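Local coordinates for protein putative enzyme related to aldose 1-epimerase (Salmonella typhimurium, PDB 2HTA) that probably interconverts the alpha and beta anomers of glucose 6-phosphate, acting as a hexose-6-phosphate mutarotase of the aldose 1-epimerase family, at residues Val246-His251 / Leu300-Cys305; Leu227-Cys232 / Leu252-Trp257; Leu116-Lys121 / Leu152-Lys157; Val46-Val51 / Asn128-Thr133. All blocks are in the same frame, centred on the assembly; numbering follows the deposited sequence.

Overall arrangement
From the N terminus, the chain leaves 46-51, at the tip of a hairpin in the five-stranded sheet, and returns at 128-133 to close interaction 4, tying that sheet to the nine-stranded one. Interaction 3 opens at 116-121, inside that loop, and closes beyond it at 152-157, so the two cross; they touch where strand 130-137 runs between strands 119-125 and 151-158. Both of these close before interactions 2 and 1 begin; those two cross each other in turn: 227-232 and 246-251 open, then 252-257 and 300-305 close. Interaction 1 pairs neighbouring strands of the nine-stranded sheet, while interaction 2 lays a loop on a strand of the eight-stranded one.

Interaction 1. Residues Val246-His251 / Leu300-Cys305; sequences VVHHHH and LAQTIC
Four backbone hydrogen bonds join the two strands. Val247 N reaches Thr303 O at 2.7 Å, almost perfectly straight (179° at the hydrogen) and in the carbonyl plane, and Thr303 N answers to Val247 O at 3.0 Å. The second ring is looser: His249 N to Ala301 O is 2.9 Å and Ala301 N to His249 O is 3.1 Å, each donor sitting above the plane of the carbonyl it uses. Between the rings, Gln302 CA leans its hydrogen on Val247 O at 3.2 Å. This is a regular antiparallel ladder in the large sheet of the galactose-mutarotase-like beta-sandwich, with Val247/Thr303 and His249/Ala301 as hydrogen-bonded pairs on one face and Val246/Ile304 and His248/Gln302 as non-hydrogen-bonded pairs on the other. On that second, buried face, Val246 CG1, anti to its backbone N, lies against the amide of Gln302, with CD 3.5 Å away. The Gln302 chain is extended through CG and passes Val246 at a slant. Past the strand end, Leu300 CD1 reaches His251 CA at 3.6 Å. Further out, Ser180 binds Gln302 OE1, while Thr283 OG1 is shared by Gln302 NE2 and His248 ND1; Ser233 holds His248 NE2. Ser180 and Thr283 directly follow the inferred active-site residues His179 and Glu282, and the Gln302 side chain lies about 6 Å from that of Glu282.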
loop_
_atom_site.group_PDB
_atom_site.type_symbol
_atom_site.label_atom_id
_atom_site.label_comp_id
_atom_site.label_asym_id
_atom_site.label_seq_id
_atom_site.Cartn_x
_atom_site.Cartn_y
_atom_site.Cartn_z
ATOM N N VAL A 246 5.088 10.687 3.942
ATOM C CA VAL A 246 5.118 9.602 2.946
ATOM C C VAL A 246 6.105 10.028 1.868
ATOM O O VAL A 246 5.838 10.986 1.139
ATOM C CB VAL A 246 3.693 9.371 2.343
ATOM C CG1 VAL A 246 3.676 8.122 1.501
ATOM C CG2 VAL A 246 2.643 9.259 3.417
ATOM N N VAL A 247 7.267 9.369 1.821
ATOM C CA VAL A 247 8.333 9.756 0.949
ATOM C C VAL A 247 8.364 8.821 -0.261
ATOM O O VAL A 247 8.343 7.596 -0.117
ATOM C CB VAL A 247 9.661 9.727 1.644
ATOM C CG1 VAL A 247 10.760 10.206 0.736
ATOM C CG2 VAL A 247 9.624 10.619 2.912
ATOM N N HIS A 248 8.452 9.419 -1.438
ATOM C CA HIS A 248 8.339 8.709 -2.693
ATOM C C HIS A 248 9.676 8.713 -3.401
ATOM O O HIS A 248 10.379 9.766 -3.466
ATOM C CB HIS A 248 7.266 9.360 -3.594
ATOM C CG HIS A 248 5.972 9.655 -2.890
ATOM N ND1 HIS A 248 5.007 8.694 -2.663
ATOM C CD2 HIS A 248 5.530 10.788 -2.287
ATOM C CE1 HIS A 248 3.999 9.234 -1.991
ATOM N NE2 HIS A 248 4.284 10.509 -1.767
ATOM N N HIS A 249 10.073 7.523 -3.884
ATOM C CA HIS A 249 11.327 7.406 -4.669
ATOM C C HIS A 249 11.126 6.597 -5.926
ATOM O O HIS A 249 10.397 5.637 -5.921
ATOM C CB HIS A 249 12.438 6.794 -3.808
ATOM C CG HIS A 249 13.137 7.812 -2.939
ATOM N ND1 HIS A 249 12.942 7.891 -1.578
ATOM C CD2 HIS A 249 13.974 8.835 -3.268
ATOM C CE1 HIS A 249 13.670 8.887 -1.094
ATOM N NE2 HIS A 249 14.286 9.497 -2.105
ATOM N N HIS A 250 11.792 7.007 -7.008
ATOM C CA HIS A 250 11.778 6.301 -8.286
ATOM C C HIS A 250 10.413 6.362 -8.955
ATOM O O HIS A 250 10.191 5.620 -9.913
ATOM C CB HIS A 250 12.277 4.825 -8.185
ATOM C CG HIS A 250 13.441 4.645 -7.263
ATOM N ND1 HIS A 250 14.651 5.272 -7.459
ATOM C CD2 HIS A 250 13.558 3.934 -6.109
ATOM C CE1 HIS A 250 15.478 4.957 -6.473
ATOM N NE2 HIS A 250 14.847 4.135 -5.643
ATOM N N HIS A 251 9.516 7.205 -8.450
ATOM C CA HIS A 251 8.129 7.287 -8.916
ATOM C C HIS A 251 8.006 8.374 -9.933
ATOM O O HIS A 251 8.980 9.142 -10.183
ATOM C CB HIS A 251 7.204 7.706 -7.693
ATOM C CG HIS A 251 7.527 9.075 -7.237
ATOM N ND1 HIS A 251 8.791 9.391 -6.762
ATOM C CD2 HIS A 251 6.862 10.242 -7.347
ATOM C CE1 HIS A 251 8.834 10.683 -6.493
ATOM N NE2 HIS A 251 7.698 11.229 -6.870
ATOM N N LEU A 300 10.393 0.917 -7.405
ATOM C CA LEU A 300 9.488 1.933 -6.882
ATOM C C LEU A 300 9.550 1.775 -5.334
ATOM O O LEU A 300 9.566 0.630 -4.823
ATOM C CB LEU A 300 8.076 1.611 -7.334
ATOM C CG LEU A 300 6.955 2.646 -7.177
ATOM C CD1 LEU A 300 7.264 3.953 -7.991
ATOM C CD2 LEU A 300 5.608 2.014 -7.564
ATOM N N ALA A 301 9.650 2.896 -4.614
ATOM C CA ALA A 301 9.808 2.815 -3.140
ATOM C C ALA A 301 9.040 3.885 -2.443
ATOM O O ALA A 301 8.893 5.004 -2.942
ATOM C CB ALA A 301 11.302 2.864 -2.717
ATOM N N GLN A 302 8.596 3.527 -1.240
ATOM C CA GLN A 302 7.912 4.447 -0.346
ATOM C C GLN A 302 8.475 4.255 1.100
ATOM O O GLN A 302 8.681 3.114 1.515
ATOM C CB GLN A 302 6.419 4.123 -0.381
ATOM C CG GLN A 302 5.588 5.085 0.514
ATOM C CD GLN A 302 4.135 4.772 0.529
ATOM O OE1 GLN A 302 3.625 4.282 1.529
ATOM N NE2 GLN A 302 3.438 5.045 -0.603
ATOM N N THR A 303 8.755 5.356 1.801
ATOM C CA THR A 303 9.144 5.361 3.195
ATOM C C THR A 303 8.104 6.178 3.951
ATOM O O THR A 303 7.601 7.186 3.459
ATOM C CB THR A 303 10.591 5.893 3.358
ATOM O OG1 THR A 303 11.455 4.932 2.736
ATOM C CG2 THR A 303 10.982 5.995 4.849
ATOM N N ILE A 304 7.711 5.645 5.103
ATOM C CA ILE A 304 6.725 6.251 5.962
ATOM C C ILE A 304 7.353 6.575 7.327
ATOM O O ILE A 304 8.037 5.720 7.953
ATOM C CB ILE A 304 5.520 5.288 6.186
ATOM C CG1 ILE A 304 5.035 4.693 4.851
ATOM C CG2 ILE A 304 4.399 6.058 6.961
ATOM C CD1 ILE A 304 4.092 3.436 5.017
ATOM N N CYS A 305 7.067 7.777 7.804
ATOM C CA CYS A 305 7.655 8.287 9.076
ATOM C C CYS A 305 6.511 8.975 9.816
ATOM O O CYS A 305 5.718 9.713 9.207
ATOM C CB CYS A 305 8.749 9.306 8.693
ATOM S SG CYS A 305 9.538 10.052 10.053
#

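Interaction 2. Residues Leu227-Cys232 / Leu252-Trp257; sequences LNPEAC and LNVVGW
The apolar part of this contact rests on one pair, Pro229 and Val254. The proline ring presents its CG corner to the CG2 methyl of Val254 at 3.5 Å, tighter than usual for two carbons, and its CB lies 3.8 Å from the same methyl. CG2 stands anti to the carbonyl carbon, beside the backbone N, which turns it toward the proline. Pro229 CG also lies 3.9 Å from Val254 N, and the two side chains run antiparallel, flank to flank. Beside them, Leu227 CD2 makes a loose methyl-to-amide contact with Asn253 ND2 at 4.1 Å, the two side chains running parallel, side by side.

The polar part is carried by water. Leu227 O and Leu252 O are both acceptors, 3.9 Å apart, and two water molecules bridge them. One donates to Leu227 O at 2.8 Å and to Leu252 O at 3.1 Å; the other donates to Leu252 O at 2.8 Å and only weakly to Leu227 O. Each carbonyl thus takes two water hydrogens, one of those on Leu227 O only weakly. The amide of Asn253 is occupied elsewhere, OD1 by Ala286 N and ND2 by Thr287 OG1, which fixes its flip.

Leu252 and Asn253 form a classic beta bulge facing Val284, so strand 253-258 starts out of step beside strand 278-286, which carries the inferred active-site Glu282. The loop leading from Leu227 to Ala231, between strands 222-226 and 232-237, covers that start, while His248 of strand 242-249 and Leu195 also touch Val254.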
loop_
_atom_site.group_PDB
_atom_site.type_symbol
_atom_site.label_atom_id
_atom_site.label_comp_id
_atom_site.label_asym_id
_atom_site.label_seq_id
_atom_site.Cartn_x
_atom_site.Cartn_y
_atom_site.Cartn_z
ATOM N N LEU A 227 1.064 15.325 -10.723
ATOM C CA LEU A 227 2.063 15.201 -11.800
ATOM C C LEU A 227 3.426 15.744 -11.386
ATOM O O LEU A 227 4.435 15.440 -12.013
ATOM C CB LEU A 227 1.538 15.981 -13.019
ATOM C CG LEU A 227 0.190 15.470 -13.558
ATOM C CD1 LEU A 227 -0.171 16.323 -14.784
ATOM C CD2 LEU A 227 0.319 14.019 -13.911
ATOM N N ASN A 228 3.469 16.548 -10.312
ATOM C CA ASN A 228 4.692 17.221 -9.943
ATOM C C ASN A 228 4.800 17.365 -8.401
ATOM O O ASN A 228 5.139 18.432 -7.892
ATOM C CB ASN A 228 4.737 18.589 -10.594
ATOM C CG ASN A 228 6.105 19.238 -10.536
ATOM O OD1 ASN A 228 7.162 18.585 -10.675
ATOM N ND2 ASN A 228 6.098 20.557 -10.331
ATOM N N PRO A 229 4.520 16.271 -7.673
ATOM C CA PRO A 229 4.558 16.316 -6.223
ATOM C C PRO A 229 6.007 16.359 -5.739
ATOM O O PRO A 229 6.946 15.980 -6.471
ATOM C CB PRO A 229 3.868 14.986 -5.828
ATOM C CG PRO A 229 4.325 14.038 -6.951
ATOM C CD PRO A 229 4.145 14.928 -8.173
ATOM N N GLU A 230 6.192 16.848 -4.503
ATOM C CA GLU A 230 7.479 16.832 -3.876
ATOM C C GLU A 230 7.784 15.416 -3.402
ATOM O O GLU A 230 6.889 14.607 -3.332
ATOM C CB GLU A 230 7.492 17.809 -2.712
ATOM C CG GLU A 230 7.394 19.296 -3.135
ATOM C CD GLU A 230 6.881 20.213 -2.025
ATOM O OE1 GLU A 230 6.972 19.908 -0.822
ATOM O OE2 GLU A 230 6.453 21.310 -2.382
ATOM N N ALA A 231 9.051 15.152 -3.029
ATOM C CA ALA A 231 9.473 13.837 -2.568
ATOM C C ALA A 231 8.661 13.404 -1.359
ATOM O O ALA A 231 8.339 12.220 -1.199
ATOM C CB ALA A 231 10.983 13.842 -2.185
ATOM N N CYS A 232 8.367 14.361 -0.478
ATOM C CA CYS A 232 7.682 14.037 0.767
ATOM C C CYS A 232 6.257 14.611 0.779
ATOM O O CYS A 232 6.072 15.837 0.740
ATOM C CB CYS A 232 8.513 14.619 1.925
ATOM S SG CYS A 232 7.797 14.074 3.521
ATOM N N LEU A 252 6.810 8.453 -10.546
ATOM C CA LEU A 252 6.452 9.605 -11.404
ATOM C C LEU A 252 5.354 10.485 -10.831
ATOM O O LEU A 252 5.295 11.705 -11.101
ATOM C CB LEU A 252 5.982 9.128 -12.791
ATOM C CG LEU A 252 6.508 9.807 -14.035
ATOM C CD1 LEU A 252 8.111 9.995 -13.972
ATOM C CD2 LEU A 252 6.059 8.942 -15.224
ATOM N N ASN A 253 4.497 9.897 -10.015
ATOM C CA ASN A 253 3.261 10.507 -9.624
ATOM C C ASN A 253 2.985 10.173 -8.168
ATOM O O ASN A 253 3.564 9.218 -7.621
ATOM C CB ASN A 253 2.077 9.884 -10.439
ATOM C CG ASN A 253 2.351 9.821 -11.914
ATOM O OD1 ASN A 253 2.265 8.730 -12.529
ATOM N ND2 ASN A 253 2.645 10.990 -12.527
ATOM N N VAL A 254 2.100 10.948 -7.556
ATOM C CA VAL A 254 1.498 10.551 -6.275
ATOM C C VAL A 254 0.016 10.565 -6.491
ATOM O O VAL A 254 -0.444 11.407 -7.248
ATOM C CB VAL A 254 1.900 11.509 -5.162
ATOM C CG1 VAL A 254 1.112 11.245 -3.830
ATOM C CG2 VAL A 254 3.412 11.346 -4.928
ATOM N N VAL A 255 -0.726 9.608 -5.897
ATOM C CA VAL A 255 -2.165 9.645 -5.934
ATOM C C VAL A 255 -2.739 9.875 -4.553
ATOM O O VAL A 255 -2.270 9.258 -3.588
ATOM C CB VAL A 255 -2.737 8.357 -6.556
ATOM C CG1 VAL A 255 -4.257 8.214 -6.331
ATOM C CG2 VAL A 255 -2.438 8.446 -8.067
ATOM N N GLY A 256 -3.660 10.821 -4.450
ATOM C CA GLY A 256 -4.403 10.996 -3.217
ATOM C C GLY A 256 -5.831 10.515 -3.471
ATOM O O GLY A 256 -6.458 10.930 -4.456
ATOM N N TRP A 257 -6.358 9.653 -2.585
ATOM C CA TRP A 257 -7.696 9.123 -2.824
ATOM C C TRP A 257 -8.407 8.938 -1.491
ATOM O O TRP A 257 -7.819 8.441 -0.521
ATOM C CB TRP A 257 -7.589 7.768 -3.520
ATOM C CG TRP A 257 -8.902 7.083 -3.733
ATOM C CD1 TRP A 257 -9.915 7.511 -4.516
ATOM C CD2 TRP A 257 -9.313 5.842 -3.160
ATOM N NE1 TRP A 257 -10.972 6.613 -4.462
ATOM C CE2 TRP A 257 -10.598 5.557 -3.659
ATOM C CE3 TRP A 257 -8.712 4.929 -2.277
ATOM C CZ2 TRP A 257 -11.303 4.395 -3.286
ATOM C CZ3 TRP A 257 -9.414 3.757 -1.904
ATOM C CH2 TRP A 257 -10.692 3.506 -2.419
HETATM O O HOH W 1 4.444 13.208 -13.676
HETATM O O HOH W 2 7.123 13.801 -10.749
#

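Interaction 3. Residues Leu116-Lys121 / Leu152-Lys157; sequences LPWALK and LLARFK
Leu152 makes the closest approach to the indole of Trp118. Its CD1 methyl lies 3.5 Å from Trp118 CH2 and about as near to CZ2, so it sits against the far end of the six-membered ring, and the leucine side chain meets the tryptophan at a slant. Chi1 of Leu152 is -119°, away from the usual staggered positions. At Leu153 it is the backbone that matters: its carbonyl carbon stands in the plane of the indole, 4.0 Å from Trp118 CZ3, so the ring points its rim at the strand. The Leu153 side chain leaves from the far face, yet its CD2 comes within 4.2 Å of Lys121 CD on that outer side, where the lysine chain, extended as far as CE, lies at the surface. With Ala154 the chain returns to the indole: its CB is 3.6 Å from Trp118 CZ3, and Ala154 N is equally close to CZ3 (3.6 Å), so the ring edge reaches the main chain here.

The indole passes across one face of the sheet, over strand 130-137, to reach strand 151-158. Trp118 stands just before strand 119-125, with CG anti to its own carbonyl carbon (chi1 -60°), and the ring touches Phe134 and Leu136 on the way.

The side-chain contacts are apolar, and the ring edge also meets the backbone of 152-154; the contact holds by van der Waals packing. The one polar ring atom, NE1, is spent on Ala113 O, next to Arg114, a substrate-binding residue by similarity; this bond probably fixes the rotation of the indole within its apolar surroundings.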
loop_
_atom_site.group_PDB
_atom_site.type_symbol
_atom_site.label_atom_id
_atom_site.label_comp_id
_atom_site.label_asym_id
_atom_site.label_seq_id
_atom_site.Cartn_x
_atom_site.Cartn_y
_atom_site.Cartn_z
ATOM N N LEU A 116 -1.831 -12.898 -5.910
ATOM C CA LEU A 116 -1.081 -14.169 -5.942
ATOM C C LEU A 116 -0.207 -14.354 -4.699
ATOM O O LEU A 116 0.208 -13.361 -4.100
ATOM C CB LEU A 116 -0.181 -14.194 -7.188
ATOM C CG LEU A 116 -0.917 -14.082 -8.525
ATOM C CD1 LEU A 116 0.160 -13.910 -9.626
ATOM C CD2 LEU A 116 -1.753 -15.376 -8.744
ATOM N N PRO A 117 0.075 -15.627 -4.322
ATOM C CA PRO A 117 0.914 -15.886 -3.186
ATOM C C PRO A 117 2.362 -15.616 -3.510
ATOM O O PRO A 117 2.882 -16.138 -4.510
ATOM C CB PRO A 117 0.681 -17.385 -2.911
ATOM C CG PRO A 117 0.188 -17.979 -4.272
ATOM C CD PRO A 117 -0.469 -16.863 -4.940
ATOM N N TRP A 118 2.997 -14.798 -2.671
ATOM C CA TRP A 118 4.465 -14.565 -2.722
ATOM C C TRP A 118 5.198 -15.402 -1.664
ATOM O O TRP A 118 4.658 -15.705 -0.601
ATOM C CB TRP A 118 4.833 -13.110 -2.418
ATOM C CG TRP A 118 4.261 -12.051 -3.338
ATOM C CD1 TRP A 118 2.958 -11.961 -3.787
ATOM C CD2 TRP A 118 4.945 -10.894 -3.843
ATOM N NE1 TRP A 118 2.802 -10.823 -4.557
ATOM C CE2 TRP A 118 3.996 -10.142 -4.613
ATOM C CE3 TRP A 118 6.258 -10.437 -3.756
ATOM C CZ2 TRP A 118 4.320 -8.908 -5.247
ATOM C CZ3 TRP A 118 6.593 -9.198 -4.390
ATOM C CH2 TRP A 118 5.636 -8.461 -5.137
ATOM N N ALA A 119 6.458 -15.695 -1.934
ATOM C CA ALA A 119 7.258 -16.493 -0.994
ATOM C C ALA A 119 7.953 -15.489 -0.079
ATOM O O ALA A 119 8.326 -14.425 -0.521
ATOM C CB ALA A 119 8.304 -17.332 -1.795
ATOM N N LEU A 120 8.103 -15.819 1.176
ATOM C CA LEU A 120 9.007 -15.062 2.015
ATOM C C LEU A 120 10.386 -15.637 1.834
ATOM O O LEU A 120 10.722 -16.736 2.342
ATOM C CB LEU A 120 8.529 -15.134 3.458
ATOM C CG LEU A 120 9.495 -14.611 4.542
ATOM C CD1 LEU A 120 9.656 -13.094 4.285
ATOM C CD2 LEU A 120 8.979 -14.809 5.972
ATOM N N LYS A 121 11.230 -14.905 1.090
ATOM C CA LYS A 121 12.514 -15.395 0.646
ATOM C C LYS A 121 13.581 -15.160 1.706
ATOM O O LYS A 121 14.491 -16.006 1.853
ATOM C CB LYS A 121 12.918 -14.648 -0.639
ATOM C CG LYS A 121 14.130 -15.146 -1.322
ATOM C CD LYS A 121 14.497 -14.221 -2.523
ATOM C CE LYS A 121 15.595 -14.880 -3.382
ATOM N NZ LYS A 121 15.235 -16.307 -3.788
ATOM N N LEU A 152 9.500 -10.556 -9.204
ATOM C CA LEU A 152 9.180 -9.325 -8.526
ATOM C C LEU A 152 9.597 -9.536 -7.074
ATOM O O LEU A 152 9.319 -10.612 -6.505
ATOM C CB LEU A 152 7.664 -9.140 -8.507
ATOM C CG LEU A 152 6.902 -7.996 -9.126
ATOM C CD1 LEU A 152 5.413 -7.969 -8.566
ATOM C CD2 LEU A 152 7.574 -6.630 -8.996
ATOM N N LEU A 153 10.342 -8.568 -6.525
ATOM C CA LEU A 153 10.758 -8.582 -5.134
ATOM C C LEU A 153 10.149 -7.416 -4.388
ATOM O O LEU A 153 10.151 -6.304 -4.898
ATOM C CB LEU A 153 12.299 -8.492 -4.996
ATOM C CG LEU A 153 12.925 -9.731 -5.636
ATOM C CD1 LEU A 153 14.273 -9.533 -6.196
ATOM C CD2 LEU A 153 12.929 -10.894 -4.642
ATOM N N ALA A 154 9.650 -7.662 -3.181
ATOM C CA ALA A 154 9.122 -6.583 -2.319
ATOM C C ALA A 154 9.967 -6.684 -1.040
ATOM O O ALA A 154 9.961 -7.730 -0.372
ATOM C CB ALA A 154 7.641 -6.771 -2.011
ATOM N N ARG A 155 10.734 -5.648 -0.768
ATOM C CA ARG A 155 11.609 -5.603 0.426
ATOM C C ARG A 155 11.030 -4.595 1.355
ATOM O O ARG A 155 10.710 -3.479 0.915
ATOM C CB ARG A 155 13.027 -5.205 0.004
ATOM C CG ARG A 155 13.668 -6.179 -1.002
ATOM C CD ARG A 155 15.112 -5.789 -1.260
ATOM N NE ARG A 155 15.858 -6.872 -1.879
ATOM C CZ ARG A 155 16.018 -7.005 -3.193
ATOM N NH1 ARG A 155 16.714 -8.030 -3.683
ATOM N NH2 ARG A 155 15.518 -6.090 -4.008
ATOM N N PHE A 156 10.823 -4.991 2.615
ATOM C CA PHE A 156 10.262 -4.148 3.652
ATOM C C PHE A 156 11.247 -3.956 4.780
ATOM O O PHE A 156 11.997 -4.875 5.080
ATOM C CB PHE A 156 9.046 -4.818 4.260
ATOM C CG PHE A 156 7.940 -5.012 3.278
ATOM C CD1 PHE A 156 7.940 -6.124 2.440
ATOM C CD2 PHE A 156 6.947 -4.034 3.144
ATOM C CE1 PHE A 156 6.874 -6.299 1.479
ATOM C CE2 PHE A 156 5.877 -4.235 2.219
ATOM C CZ PHE A 156 5.879 -5.344 1.400
ATOM N N LYS A 157 11.231 -2.783 5.401
ATOM C CA LYS A 157 11.961 -2.546 6.680
ATOM C C LYS A 157 10.934 -2.019 7.657
ATOM O O LYS A 157 10.356 -0.980 7.400
ATOM C CB LYS A 157 13.065 -1.518 6.441
ATOM C CG LYS A 157 14.091 -1.994 5.487
ATOM C CD LYS A 157 15.366 -1.112 5.647
ATOM C CE LYS A 157 16.498 -1.605 4.778
ATOM N NZ LYS A 157 17.638 -0.649 4.900
#

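Interaction 4. Residues Val46-Val51 / Asn128-Thr133; sequences VDHPQV and NGVMLT
His48 lays one face of its imidazole over the backbone of Gly129, whose CA sits 3.9 Å from the ring centroid and 20° off the ring normal, a CH-pi contact. Pro49 CD covers the opposite face, so the ring is sandwiched. Its rotation is fixed by two bonds: ND1 accepts from Gln50 N at 2.9 Å, close to the ring plane and nearly straight (166°), while NE2 is bound to Asp126 O just before the second segment. Chi1 puts CG anti to the backbone N (176°), which lays the ring alongside the type I turn from His48 to Val51, within reach of Gln50 N. That turn links strands 41-48 and 51-56 in a beta hairpin, closed by the reciprocal pair His48 N to Val51 O (3.0 Å) and Val51 N to His48 O (3.2 Å). Val51 CG1 reaches Gly129 CA at 4.2 Å from the other leg of the hairpin. Further along, Val46 CG1 and Val130 CG2 meet tip to tip at 3.7 Å, and that same Val130 methyl also brushes His48 CD2. Asp126 OD1 holds both Asn128 N and Gly129 N, shaping the turn between strands 119-125 and 130-137. Two hairpin ends therefore meet face to face, one from the five-stranded sheet and one from the nine-stranded sheet, with Val32 lying against both His48 and Val130 and Val158 of strand 151-158 backing Val130.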
loop_
_atom_site.group_PDB
_atom_site.type_symbol
_atom_site.label_atom_id
_atom_site.label_comp_id
_atom_site.label_asym_id
_atom_site.label_seq_id
_atom_site.Cartn_x
_atom_site.Cartn_y
_atom_site.Cartn_z
ATOM N N VAL A 46 4.808 -9.761 12.672
ATOM C CA VAL A 46 5.965 -9.233 13.362
ATOM C C VAL A 46 5.459 -8.700 14.710
ATOM O O VAL A 46 4.687 -7.740 14.788
ATOM C CB VAL A 46 6.615 -8.037 12.570
ATOM C CG1 VAL A 46 7.804 -7.399 13.379
ATOM C CG2 VAL A 46 7.095 -8.472 11.173
ATOM N N ASP A 47 5.893 -9.326 15.798
ATOM C CA ASP A 47 5.522 -8.801 17.096
ATOM C C ASP A 47 6.874 -8.569 17.809
ATOM O O ASP A 47 7.440 -9.492 18.423
ATOM C CB ASP A 47 4.673 -9.849 17.825
ATOM C CG ASP A 47 4.200 -9.380 19.209
ATOM O OD1 ASP A 47 4.691 -8.358 19.742
ATOM O OD2 ASP A 47 3.327 -10.064 19.793
ATOM N N HIS A 48 7.417 -7.362 17.640
ATOM C CA HIS A 48 8.777 -7.049 18.075
ATOM C C HIS A 48 8.630 -5.962 19.134
ATOM O O HIS A 48 7.651 -5.206 19.105
ATOM C CB HIS A 48 9.513 -6.528 16.809
ATOM C CG HIS A 48 10.912 -6.055 17.024
ATOM N ND1 HIS A 48 11.216 -4.808 17.533
ATOM C CD2 HIS A 48 12.089 -6.620 16.692
ATOM C CE1 HIS A 48 12.525 -4.646 17.527
ATOM N NE2 HIS A 48 13.080 -5.741 17.039
ATOM N N PRO A 49 9.611 -5.840 20.068
ATOM C CA PRO A 49 9.477 -4.790 21.105
ATOM C C PRO A 49 9.312 -3.344 20.605
ATOM O O PRO A 49 8.681 -2.514 21.294
ATOM C CB PRO A 49 10.791 -4.924 21.876
ATOM C CG PRO A 49 11.100 -6.372 21.783
ATOM C CD PRO A 49 10.828 -6.629 20.290
ATOM N N GLN A 50 9.870 -3.032 19.420
ATOM C CA GLN A 50 9.814 -1.673 18.901
ATOM C C GLN A 50 8.759 -1.482 17.781
ATOM O O GLN A 50 8.580 -0.371 17.297
ATOM C CB GLN A 50 11.194 -1.335 18.294
ATOM C CG GLN A 50 12.320 -1.335 19.347
ATOM C CD GLN A 50 12.049 -0.230 20.314
ATOM O OE1 GLN A 50 12.159 0.939 19.966
ATOM N NE2 GLN A 50 11.568 -0.572 21.475
ATOM N N VAL A 51 8.097 -2.559 17.363
ATOM C CA VAL A 51 7.147 -2.447 16.231
ATOM C C VAL A 51 6.249 -3.690 16.116
ATOM O O VAL A 51 6.698 -4.803 16.301
ATOM C CB VAL A 51 7.940 -2.293 14.871
ATOM C CG1 VAL A 51 9.044 -3.407 14.663
ATOM C CG2 VAL A 51 6.938 -2.176 13.653
ATOM N N ASN A 128 16.231 -3.073 16.601
ATOM C CA ASN A 128 15.495 -1.904 16.080
ATOM C C ASN A 128 14.244 -2.307 15.234
ATOM O O ASN A 128 13.274 -1.571 15.173
ATOM C CB ASN A 128 16.401 -1.023 15.214
ATOM C CG ASN A 128 17.553 -0.447 16.004
ATOM O OD1 ASN A 128 17.376 -0.116 17.165
ATOM N ND2 ASN A 128 18.697 -0.345 15.402
ATOM N N GLY A 129 14.291 -3.475 14.616
ATOM C CA GLY A 129 13.093 -3.895 13.863
ATOM C C GLY A 129 13.442 -5.075 12.989
ATOM O O GLY A 129 14.373 -5.843 13.327
ATOM N N VAL A 130 12.713 -5.232 11.850
ATOM C CA VAL A 130 12.820 -6.441 11.041
ATOM C C VAL A 130 12.879 -6.060 9.558
ATOM O O VAL A 130 12.256 -5.065 9.156
ATOM C CB VAL A 130 11.601 -7.388 11.276
ATOM C CG1 VAL A 130 11.788 -8.696 10.512
ATOM C CG2 VAL A 130 11.460 -7.723 12.755
ATOM N N MET A 131 13.649 -6.800 8.778
ATOM C CA MET A 131 13.662 -6.623 7.302
ATOM C C MET A 131 13.122 -7.871 6.688
ATOM O O MET A 131 13.482 -8.957 7.155
ATOM C CB MET A 131 15.122 -6.488 6.801
ATOM C CG MET A 131 15.914 -5.273 7.324
ATOM S SD MET A 131 17.671 -5.417 6.683
ATOM C CE MET A 131 17.408 -5.508 4.883
ATOM N N LEU A 132 12.332 -7.761 5.607
ATOM C CA LEU A 132 11.773 -8.968 4.985
ATOM C C LEU A 132 11.804 -8.791 3.468
ATOM O O LEU A 132 11.601 -7.672 2.973
ATOM C CB LEU A 132 10.293 -9.160 5.373
ATOM C CG LEU A 132 9.886 -9.295 6.853
ATOM C CD1 LEU A 132 9.617 -7.909 7.412
ATOM C CD2 LEU A 132 8.590 -10.133 6.901
ATOM N N THR A 133 12.050 -9.896 2.760
ATOM C CA THR A 133 12.025 -9.876 1.289
ATOM C C THR A 133 11.050 -10.937 0.844
ATOM O O THR A 133 11.208 -12.097 1.195
ATOM C CB THR A 133 13.345 -10.228 0.728
ATOM O OG1 THR A 133 14.316 -9.263 1.170
ATOM C CG2 THR A 133 13.281 -10.162 -0.781
#